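PDB 6J3A: gamma-glutamyltranspeptidase from Streptomyces lincolnensis, which probably acts as an N-terminal-nucleophile transferase or hydrolase on gamma-glutamyl-like substrates, as a member of the LmbA-like group of gamma-glutamyltranspeptidase homologues. Local coordinates for residues A[2-7]-A[528-533]; A[16-21]-A[588-593]; A[507-512]-A[537-542]; A[582-587]-A[606-611]. One frame throughout, in Å; residues are numbered along the deposited sequence.

Interactions 1, 2 and 4 cluster on one side of the chain's centre, their centres 12 to 13 Å apart, and all three touch the second subunit. Interaction 3 lies in the same chain, about 14 Å from interaction 4 between centres, and no other chain touches it. Interaction 4 is the hub: R608 NH1 lies 3.1 Å from I533 O of interaction 1, N606 N lies 3.1 Å from L589 O of interaction 2, and E586 OE2 lies 2.8 Å from W509 NE1 of interaction 3. Interaction 2 borders strand 424-428, which probably begins a few residues after the nucleophilic threonine, as in other gamma-glutamyltranspeptidases.

Interaction 1 (A[2-7]-A[528-533]); sequences FTTRPT and DLQGAI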
# COMPACT_ATOMS: atom_id res chain seq x y z
N PHE A 2 4.64 13.00 8.46
CA PHE A 2 4.89 11.93 7.46
C PHE A 2 4.73 10.50 8.00
O PHE A 2 5.30 10.15 9.03
CB PHE A 2 6.28 12.05 6.82
CG PHE A 2 6.58 10.99 5.78
CD1 PHE A 2 5.99 11.03 4.51
CD2 PHE A 2 7.45 9.94 6.06
CE1 PHE A 2 6.27 10.06 3.55
CE2 PHE A 2 7.73 8.97 5.10
CZ PHE A 2 7.14 9.03 3.85
N THR A 3 3.95 9.70 7.27
CA THR A 3 3.81 8.27 7.50
C THR A 3 4.16 7.53 6.22
O THR A 3 3.92 8.01 5.11
CB THR A 3 2.39 7.88 7.93
OG1 THR A 3 1.45 8.33 6.95
CG2 THR A 3 2.04 8.48 9.27
N THR A 4 4.69 6.33 6.41
CA THR A 4 5.24 5.51 5.33
C THR A 4 4.17 5.07 4.32
O THR A 4 4.48 4.77 3.17
CB THR A 4 5.92 4.26 5.90
OG1 THR A 4 4.97 3.46 6.62
CG2 THR A 4 7.09 4.65 6.82
N ARG A 5 2.92 5.03 4.79
CA ARG A 5 1.75 4.81 3.95
C ARG A 5 0.66 5.74 4.46
O ARG A 5 0.81 6.39 5.50
CB ARG A 5 1.26 3.38 4.04
CG ARG A 5 2.20 2.36 3.42
CD ARG A 5 2.62 1.37 4.48
NE ARG A 5 3.80 0.62 4.11
CZ ARG A 5 3.88 -0.70 4.02
NH1 ARG A 5 5.02 -1.26 3.69
NH2 ARG A 5 2.83 -1.48 4.25
N PRO A 6 -0.43 5.84 3.71
CA PRO A 6 -1.54 6.55 4.33
C PRO A 6 -2.28 5.60 5.23
O PRO A 6 -2.17 4.38 5.07
CB PRO A 6 -2.40 6.99 3.16
CG PRO A 6 -1.99 6.13 2.00
CD PRO A 6 -0.65 5.55 2.29
N THR A 7 -3.00 6.14 6.20
CA THR A 7 -4.08 5.39 6.82
C THR A 7 -5.19 5.46 5.78
O THR A 7 -5.85 6.48 5.63
CB THR A 7 -4.54 5.99 8.15
OG1 THR A 7 -3.42 6.10 9.04
CG2 THR A 7 -5.57 5.10 8.78
N ASP A 528 -5.35 7.64 14.01
CA ASP A 528 -4.01 7.69 13.43
C ASP A 528 -3.38 6.28 13.45
O ASP A 528 -2.37 6.03 14.13
CB ASP A 528 -3.17 8.71 14.20
CG ASP A 528 -1.80 8.94 13.58
OD1 ASP A 528 -1.61 8.62 12.38
OD2 ASP A 528 -0.90 9.44 14.29
N LEU A 529 -3.98 5.37 12.68
CA LEU A 529 -3.56 3.98 12.63
C LEU A 529 -2.11 3.85 12.18
O LEU A 529 -1.28 3.29 12.90
CB LEU A 529 -4.45 3.16 11.69
CG LEU A 529 -5.96 3.06 11.98
CD1 LEU A 529 -6.65 2.15 10.96
CD2 LEU A 529 -6.25 2.57 13.40
N GLN A 530 -1.80 4.39 11.00
CA GLN A 530 -0.45 4.23 10.43
C GLN A 530 0.63 4.99 11.21
O GLN A 530 1.76 4.51 11.33
CB GLN A 530 -0.42 4.62 8.95
CG GLN A 530 0.90 4.30 8.24
CD GLN A 530 1.15 2.82 8.06
OE1 GLN A 530 0.30 2.09 7.54
NE2 GLN A 530 2.34 2.36 8.47
N GLY A 531 0.30 6.16 11.75
CA GLY A 531 1.24 6.90 12.59
C GLY A 531 1.57 6.13 13.85
O GLY A 531 2.70 6.20 14.36
N ALA A 532 0.58 5.39 14.36
CA ALA A 532 0.78 4.52 15.52
C ALA A 532 1.67 3.33 15.16
O ALA A 532 2.57 2.98 15.92
CB ALA A 532 -0.55 4.04 16.07
N ILE A 533 1.44 2.73 14.00
CA ILE A 533 2.27 1.64 13.50
C ILE A 533 3.71 2.07 13.22
O ILE A 533 4.65 1.40 13.65
CB ILE A 533 1.68 1.02 12.23
CG1 ILE A 533 0.38 0.28 12.58
CG2 ILE A 533 2.68 0.08 11.57
CD1 ILE A 533 -0.35 -0.36 11.42
O HOH W 1 -1.05 1.58 5.28
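The N-terminal arm before strand 8-10 crosses the first turn of helix 529-534, with T3, T4, R5 and T7 gathered round Q530. T7 makes the direct bond: its OG1 accepts from Q530 N at 3.1 Å, with an N-H...O angle of 162°, so a first-turn amide with no acceptor inside the helix finds one on the arm. On the same residue, CG2 packs on L529 CB at 3.7 Å, the two side chains crossing at about a right angle. Q530 reaches back the other way. Its CG stands anti to the backbone N (chi1 -172°) and comes 3.4 Å from R5 O, with T3 CB at 3.9 Å; a bend at chi2 (69°) then turns the chain beyond CG. The amide is held at both ends: OE1 takes a bond from water 1 at 2.7 Å, the same water donating to P6 O, while NE2 donates to D534 and to A605 O. T3 CG2 rests 3.8 Å from G531 CA, and D528 caps the helix through a weak bond to G531 N. R5 NH2 bonds G612 O, and R5 NE donates to T4 O of the second subunit, whose own R5 NE returns the bond to T4 O here. One direct bond and one water bridge thus sit among van der Waals contacts, tying to the helix an arm that itself forms part of the subunit interface.

Interaction 2 (A[16-21]-A[588-593]); sequences SSTHWL and RLCAVA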
# COMPACT_ATOMS: atom_id res chain seq x y z
N SER A 16 -5.88 -5.66 6.04
CA SER A 16 -4.50 -5.47 6.45
C SER A 16 -3.88 -6.80 6.87
O SER A 16 -4.31 -7.41 7.85
CB SER A 16 -4.43 -4.46 7.59
OG SER A 16 -3.09 -4.09 7.83
N SER A 17 -2.86 -7.23 6.11
CA SER A 17 -2.10 -8.46 6.34
C SER A 17 -0.64 -8.17 6.58
O SER A 17 -0.17 -7.04 6.47
CB SER A 17 -2.17 -9.38 5.12
OG SER A 17 -3.41 -10.04 5.06
N THR A 18 0.06 -9.26 6.91
CA THR A 18 1.51 -9.31 6.93
C THR A 18 2.11 -9.65 5.56
O THR A 18 3.33 -9.83 5.47
CB THR A 18 2.03 -10.34 7.97
OG1 THR A 18 1.38 -11.61 7.77
CG2 THR A 18 1.76 -9.86 9.38
N HIS A 19 1.28 -9.73 4.51
CA HIS A 19 1.70 -9.99 3.13
C HIS A 19 0.70 -9.48 2.09
O HIS A 19 -0.48 -9.84 2.11
CB HIS A 19 1.92 -11.47 2.91
CG HIS A 19 2.90 -11.79 1.82
ND1 HIS A 19 2.65 -11.51 0.49
CD2 HIS A 19 4.12 -12.37 1.87
CE1 HIS A 19 3.68 -11.91 -0.23
NE2 HIS A 19 4.59 -12.43 0.58
N TRP A 20 1.20 -8.68 1.15
CA TRP A 20 0.37 -7.96 0.17
C TRP A 20 -0.50 -8.89 -0.69
O TRP A 20 -1.64 -8.55 -1.02
CB TRP A 20 1.24 -7.04 -0.72
CG TRP A 20 2.13 -7.78 -1.68
CD1 TRP A 20 1.80 -8.22 -2.93
CD2 TRP A 20 3.49 -8.18 -1.45
NE1 TRP A 20 2.86 -8.88 -3.49
CE2 TRP A 20 3.91 -8.87 -2.61
CE3 TRP A 20 4.38 -8.03 -0.39
CZ2 TRP A 20 5.20 -9.41 -2.74
CZ3 TRP A 20 5.66 -8.56 -0.51
CH2 TRP A 20 6.06 -9.24 -1.68
N LEU A 21 0.06 -10.04 -1.06
CA LEU A 21 -0.64 -11.04 -1.86
C LEU A 21 -1.89 -11.53 -1.14
O LEU A 21 -2.94 -11.71 -1.76
CB LEU A 21 0.29 -12.22 -2.17
CG LEU A 21 1.49 -12.01 -3.10
CD1 LEU A 21 2.34 -13.27 -3.15
CD2 LEU A 21 1.09 -11.64 -4.52
N ARG A 588 5.08 -6.10 13.56
CA ARG A 588 4.52 -6.31 12.22
C ARG A 588 3.02 -6.07 12.29
O ARG A 588 2.21 -6.91 11.88
CB ARG A 588 4.80 -7.70 11.61
CG ARG A 588 6.07 -8.44 11.99
CD ARG A 588 7.28 -8.08 11.16
NE ARG A 588 8.12 -7.19 11.93
CZ ARG A 588 9.45 -7.12 11.91
NH1 ARG A 588 10.05 -6.25 12.70
NH2 ARG A 588 10.18 -7.90 11.11
N LEU A 589 2.65 -4.89 12.78
CA LEU A 589 1.25 -4.56 13.04
C LEU A 589 0.36 -4.55 11.80
O LEU A 589 0.81 -4.26 10.68
CB LEU A 589 1.18 -3.23 13.79
CG LEU A 589 1.62 -3.46 15.25
CD1 LEU A 589 2.31 -2.26 15.87
CD2 LEU A 589 0.42 -3.90 16.09
N CYS A 590 -0.90 -4.91 12.02
CA CYS A 590 -1.97 -4.79 11.03
C CYS A 590 -3.18 -4.21 11.74
O CYS A 590 -3.41 -4.55 12.88
CB CYS A 590 -2.35 -6.15 10.47
SG CYS A 590 -0.95 -7.09 9.88
N ALA A 591 -3.94 -3.37 11.06
CA ALA A 591 -5.15 -2.78 11.64
C ALA A 591 -6.16 -2.42 10.56
O ALA A 591 -5.80 -1.97 9.48
CB ALA A 591 -4.80 -1.55 12.47
N VAL A 592 -7.43 -2.67 10.85
CA VAL A 592 -8.52 -2.05 10.12
C VAL A 592 -9.44 -1.41 11.16
O VAL A 592 -9.47 -1.84 12.31
CB VAL A 592 -9.30 -3.05 9.25
CG1 VAL A 592 -8.38 -3.68 8.22
CG2 VAL A 592 -9.98 -4.11 10.08
N ALA A 593 -10.17 -0.38 10.74
CA ALA A 593 -11.10 0.31 11.63
C ALA A 593 -12.34 0.80 10.90
O ALA A 593 -12.39 0.88 9.68
CB ALA A 593 -10.41 1.47 12.35
O HOH W 2 1.32 -5.42 8.30
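S16 and C590 face each other where strand 13-17 runs past strand 590-594 within the Ntn-hydrolase fold; the touching parts, 16-18 and 588-592, run nearly antiparallel, 165° apart. The strands are not sheet neighbours; strand 13-17 pairs with 424-428 and 613-616, and strand 590-594 with 601-605 and 493-499, so side chains fill the gap between them. Van der Waals packing dominates. C590 SG, anti to its own carbonyl carbon (chi1 -51°), is directed at the backbone where S17 ends, 3.5 Å from S17 C, with T18 CG2 at 3.9 Å from the same sulfur. C590 CB meets S16 OG at 3.4 Å, and S16 CB lies 3.4 Å from A591 O. V592 CG1 flanks the start of the segment, 3.9 Å from S16 N, while T18 CG2 also approaches R588 O.

S16 OG and T18 OG1 have their clear hydrogen-bond partners outside the two segments, A604 O and E51 respectively. H19 caps helix 20-31 by a weak bond from L21 N, and W20 NE1 reaches Q9 O of the second subunit. Water 2 bridges the two backbones, donating to S17 O at 2.9 Å and to L589 O at 2.7 Å.

Interaction 3 (A[507-512]-A[537-542]); sequences DQWQLH and NWHNDS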
# COMPACT_ATOMS: atom_id res chain seq x y z
N ASP A 507 1.65 -9.20 22.24
CA ASP A 507 0.86 -8.34 23.13
C ASP A 507 1.69 -7.31 23.91
O ASP A 507 1.18 -6.71 24.86
CB ASP A 507 0.01 -9.17 24.11
CG ASP A 507 -1.34 -9.57 23.54
OD1 ASP A 507 -1.87 -8.89 22.63
OD2 ASP A 507 -1.88 -10.58 24.03
N GLN A 508 2.95 -7.12 23.55
CA GLN A 508 3.69 -5.93 23.96
C GLN A 508 3.50 -4.87 22.88
O GLN A 508 3.06 -3.74 23.12
CB GLN A 508 5.18 -6.24 24.14
CG GLN A 508 5.49 -7.43 25.05
CD GLN A 508 6.97 -7.53 25.38
OE1 GLN A 508 7.57 -6.57 25.88
NE2 GLN A 508 7.57 -8.69 25.10
N TRP A 509 3.81 -5.28 21.66
CA TRP A 509 3.71 -4.40 20.51
C TRP A 509 2.29 -3.88 20.33
O TRP A 509 2.10 -2.70 20.07
CB TRP A 509 4.19 -5.13 19.25
CG TRP A 509 5.68 -5.35 19.18
CD1 TRP A 509 6.68 -4.62 19.80
CD2 TRP A 509 6.35 -6.32 18.38
NE1 TRP A 509 7.91 -5.12 19.46
CE2 TRP A 509 7.74 -6.15 18.57
CE3 TRP A 509 5.90 -7.34 17.51
CZ2 TRP A 509 8.68 -6.97 17.95
CZ3 TRP A 509 6.83 -8.13 16.88
CH2 TRP A 509 8.21 -7.95 17.10
N GLN A 510 1.32 -4.78 20.47
CA GLN A 510 -0.08 -4.40 20.38
C GLN A 510 -0.51 -3.43 21.47
O GLN A 510 -1.26 -2.50 21.19
CB GLN A 510 -0.99 -5.63 20.41
CG GLN A 510 -1.14 -6.31 19.08
CD GLN A 510 -1.87 -7.63 19.18
OE1 GLN A 510 -1.30 -8.65 19.63
NE2 GLN A 510 -3.13 -7.64 18.75
N LEU A 511 -0.04 -3.65 22.70
CA LEU A 511 -0.32 -2.71 23.78
C LEU A 511 0.21 -1.32 23.43
O LEU A 511 -0.50 -0.33 23.59
CB LEU A 511 0.28 -3.13 25.12
CG LEU A 511 -0.09 -2.09 26.20
CD1 LEU A 511 -1.36 -2.48 26.92
CD2 LEU A 511 1.05 -1.82 27.17
N HIS A 512 1.44 -1.25 22.94
CA HIS A 512 2.02 0.05 22.58
C HIS A 512 1.19 0.69 21.47
O HIS A 512 0.79 1.86 21.56
CB HIS A 512 3.51 -0.07 22.20
CG HIS A 512 4.30 -0.93 23.13
ND1 HIS A 512 3.97 -1.07 24.46
CD2 HIS A 512 5.39 -1.71 22.93
CE1 HIS A 512 4.83 -1.90 25.03
NE2 HIS A 512 5.70 -2.30 24.13
N ASN A 537 8.68 1.41 18.22
CA ASN A 537 8.13 0.40 19.12
C ASN A 537 9.29 -0.27 19.84
O ASN A 537 10.46 -0.06 19.50
CB ASN A 537 7.27 -0.61 18.32
CG ASN A 537 6.11 -1.19 19.13
OD1 ASN A 537 6.21 -1.32 20.32
ND2 ASN A 537 5.02 -1.55 18.46
N TRP A 538 8.96 -1.05 20.88
CA TRP A 538 9.95 -1.68 21.75
C TRP A 538 9.35 -2.93 22.39
O TRP A 538 8.15 -3.12 22.35
CB TRP A 538 10.39 -0.71 22.86
CG TRP A 538 9.26 -0.41 23.86
CD1 TRP A 538 9.04 -1.01 25.07
CD2 TRP A 538 8.19 0.53 23.69
NE1 TRP A 538 7.91 -0.50 25.67
CE2 TRP A 538 7.37 0.45 24.84
CE3 TRP A 538 7.85 1.44 22.68
CZ2 TRP A 538 6.23 1.24 25.01
CZ3 TRP A 538 6.71 2.24 22.85
CH2 TRP A 538 5.92 2.13 24.00
N HIS A 539 10.20 -3.74 23.01
CA HIS A 539 9.76 -4.90 23.81
C HIS A 539 10.79 -5.21 24.87
O HIS A 539 11.93 -4.78 24.76
CB HIS A 539 9.57 -6.14 22.93
CG HIS A 539 10.85 -6.76 22.45
ND1 HIS A 539 11.36 -7.93 22.97
CD2 HIS A 539 11.72 -6.38 21.49
CE1 HIS A 539 12.48 -8.24 22.34
NE2 HIS A 539 12.72 -7.31 21.44
N ASN A 540 10.37 -5.96 25.89
CA ASN A 540 11.32 -6.55 26.85
C ASN A 540 11.35 -8.08 26.74
O ASN A 540 10.44 -8.68 26.16
CB ASN A 540 11.00 -6.10 28.29
CG ASN A 540 9.86 -6.87 28.93
OD1 ASN A 540 10.04 -7.99 29.40
ND2 ASN A 540 8.69 -6.24 28.99
N ASP A 541 12.40 -8.68 27.30
CA ASP A 541 12.55 -10.14 27.35
C ASP A 541 12.82 -10.65 28.77
O ASP A 541 13.44 -11.70 28.96
CB ASP A 541 13.70 -10.61 26.43
CG ASP A 541 13.36 -10.52 24.96
OD1 ASP A 541 12.29 -11.01 24.52
OD2 ASP A 541 14.21 -9.97 24.23
N SER A 542 12.32 -9.92 29.77
CA SER A 542 12.55 -10.25 31.17
C SER A 542 11.45 -11.16 31.73
O SER A 542 10.71 -10.79 32.64
CB SER A 542 12.72 -8.99 32.01
OG SER A 542 13.20 -9.30 33.30
O HOH W 3 8.24 -4.28 27.19
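Helix 507-512 and strand 538-540 run at 138° to each other, their axes 8.0 Å apart at closest approach, and Q508, W509 and H512 of the helix meet the strand. The Q508 side-chain amide pairs with the backbone of N540. Its chain is extended beyond CG (chi2 -170°), and the amide meets both backbone polar atoms of N540, N and O: OE1 accepts from N540 N at 2.9 Å in a nearly straight bond, and NE2 donates to N540 O at 3.1 Å, with that oxygen close to the amide plane. NE2 also donates to D504 O, and water 3 bridges Q508 OE1 to N540 ND2, so the amide's rotation is well fixed.

H512 lies flat against W538. The imidazole stacks face to face on the six-membered ring, centroids 3.7 Å apart and planes at 13°, and H512 CB adds a CH-pi contact to the same ring. On the opposite imidazole face sits Q508 O, one turn back. W509 offers its edge instead, CD1 coming 3.3 Å from W538 O near the indole plane. An alanine at W538 would probably open a gap beside L305 and V306 of helix 299-319 and leave one face of H512 without its stacking partner, freer to turn. Paired bonds at one end and stacked rings at the other would be expected to limit both sliding and turning of the strand on the helix.

Interaction 4 (A[582-587]-A[606-611]); sequences PPWSEG and NPRGMQ
Two loops, one entering strand 590-594 and the other leaving strand 601-605, are packed together through R608 and W584 beside the subunit interface. N606 and R608 form an Asx turn that runs into a type II turn from P607 to M610. R608, extended from CG to NE, crosses W584 at about a right angle and reaches E586. E586 O lies over one face of its guanidinium, 2.9 Å from NE, and W584 CE3 lies over the opposite face, toward the rim. In the guanidinium plane, NH1 donates to N606 OD1 at 2.8 Å and 162°; R608 N reaches the same oxygen from above its carbonyl plane. NE forms a salt bridge with E560, whose OE1 accepts from S585 N and E586 N. An alanine at R608 would probably leave E560 without its charged mate and N606 OD1 without its in-plane donor, held by the R608 backbone alone.

W584 presents its ring edge to R608 CG, 3.9 Å from CE3, and CZ3 touches P607 CG at 3.8 Å. The indole stacks with F2 of the second subunit and makes a cation-pi contact with R562. Water 4 spans the loops, donating to W584 O and accepting from G609 N, both at 2.9 Å.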
# COMPACT_ATOMS: atom_id res chain seq x y z
N PRO A 582 17.65 -2.42 15.18
CA PRO A 582 17.64 -1.61 13.97
C PRO A 582 16.40 -0.70 13.88
O PRO A 582 15.36 -1.03 14.44
CB PRO A 582 17.64 -2.64 12.83
CG PRO A 582 18.00 -3.93 13.45
CD PRO A 582 17.52 -3.85 14.87
N PRO A 583 16.52 0.42 13.14
CA PRO A 583 15.48 1.45 13.10
C PRO A 583 14.09 0.92 12.78
O PRO A 583 13.12 1.36 13.38
CB PRO A 583 15.94 2.38 11.96
CG PRO A 583 17.33 1.99 11.61
CD PRO A 583 17.49 0.57 12.04
N TRP A 584 14.01 -0.01 11.83
CA TRP A 584 12.73 -0.53 11.35
C TRP A 584 12.65 -2.03 11.59
O TRP A 584 12.71 -2.82 10.65
CB TRP A 584 12.57 -0.21 9.86
CG TRP A 584 12.48 1.26 9.59
CD1 TRP A 584 13.48 2.08 9.19
CD2 TRP A 584 11.31 2.08 9.71
NE1 TRP A 584 13.02 3.37 9.05
CE2 TRP A 584 11.68 3.40 9.36
CE3 TRP A 584 9.98 1.84 10.08
CZ2 TRP A 584 10.78 4.47 9.36
CZ3 TRP A 584 9.08 2.89 10.09
CH2 TRP A 584 9.49 4.20 9.73
N SER A 585 12.51 -2.40 12.87
CA SER A 585 12.66 -3.80 13.36
C SER A 585 11.63 -4.32 14.37
O SER A 585 11.56 -5.53 14.58
CB SER A 585 14.03 -3.95 14.01
OG SER A 585 14.16 -3.09 15.13
N GLU A 586 10.83 -3.44 14.98
CA GLU A 586 9.90 -3.81 16.07
C GLU A 586 8.46 -3.69 15.60
O GLU A 586 8.00 -2.59 15.32
CB GLU A 586 10.10 -2.91 17.29
CG GLU A 586 11.46 -3.03 17.97
CD GLU A 586 11.61 -4.32 18.73
OE1 GLU A 586 12.69 -4.96 18.59
OE2 GLU A 586 10.65 -4.68 19.46
N GLY A 587 7.77 -4.82 15.50
CA GLY A 587 6.34 -4.87 15.23
C GLY A 587 6.03 -5.19 13.78
O GLY A 587 6.69 -4.65 12.89
N ASN A 606 2.10 -2.30 8.73
CA ASN A 606 3.51 -2.17 9.07
C ASN A 606 4.41 -2.13 7.83
O ASN A 606 4.26 -2.96 6.94
CB ASN A 606 3.93 -3.34 9.96
CG ASN A 606 5.43 -3.49 10.06
OD1 ASN A 606 6.12 -2.64 10.64
ND2 ASN A 606 5.95 -4.55 9.46
N PRO A 607 5.36 -1.17 7.79
CA PRO A 607 6.30 -1.09 6.68
C PRO A 607 7.59 -1.90 6.85
O PRO A 607 8.33 -2.09 5.88
CB PRO A 607 6.61 0.40 6.63
CG PRO A 607 6.63 0.79 8.07
CD PRO A 607 5.59 -0.07 8.75
N ARG A 608 7.86 -2.36 8.07
CA ARG A 608 9.12 -3.02 8.40
C ARG A 608 9.15 -4.39 7.73
O ARG A 608 8.21 -5.17 7.88
CB ARG A 608 9.27 -3.18 9.91
CG ARG A 608 9.17 -1.90 10.73
CD ARG A 608 9.01 -2.22 12.20
NE ARG A 608 8.86 -1.02 13.02
CZ ARG A 608 7.75 -0.30 13.16
NH1 ARG A 608 6.63 -0.64 12.51
NH2 ARG A 608 7.75 0.76 13.95
N GLY A 609 10.23 -4.66 6.98
CA GLY A 609 10.39 -5.90 6.22
C GLY A 609 9.74 -5.87 4.84
O GLY A 609 9.68 -6.88 4.17
N MET A 610 9.29 -4.69 4.42
CA MET A 610 8.58 -4.47 3.14
C MET A 610 7.73 -5.65 2.68
O MET A 610 7.98 -6.26 1.64
CB MET A 610 9.52 -4.00 2.02
CG MET A 610 10.97 -3.80 2.39
SD MET A 610 11.31 -2.55 3.63
CE MET A 610 12.88 -3.26 4.15
N GLN A 611 6.70 -5.94 3.46
CA GLN A 611 5.89 -7.13 3.24
C GLN A 611 4.44 -6.92 3.66
O GLN A 611 3.52 -7.18 2.88
CB GLN A 611 6.51 -8.30 3.99
CG GLN A 611 5.97 -9.67 3.62
CD GLN A 611 6.53 -10.76 4.52
OE1 GLN A 611 5.80 -11.62 4.99
NE2 GLN A 611 7.84 -10.70 4.79
O HOH W 4 12.48 -3.03 7.81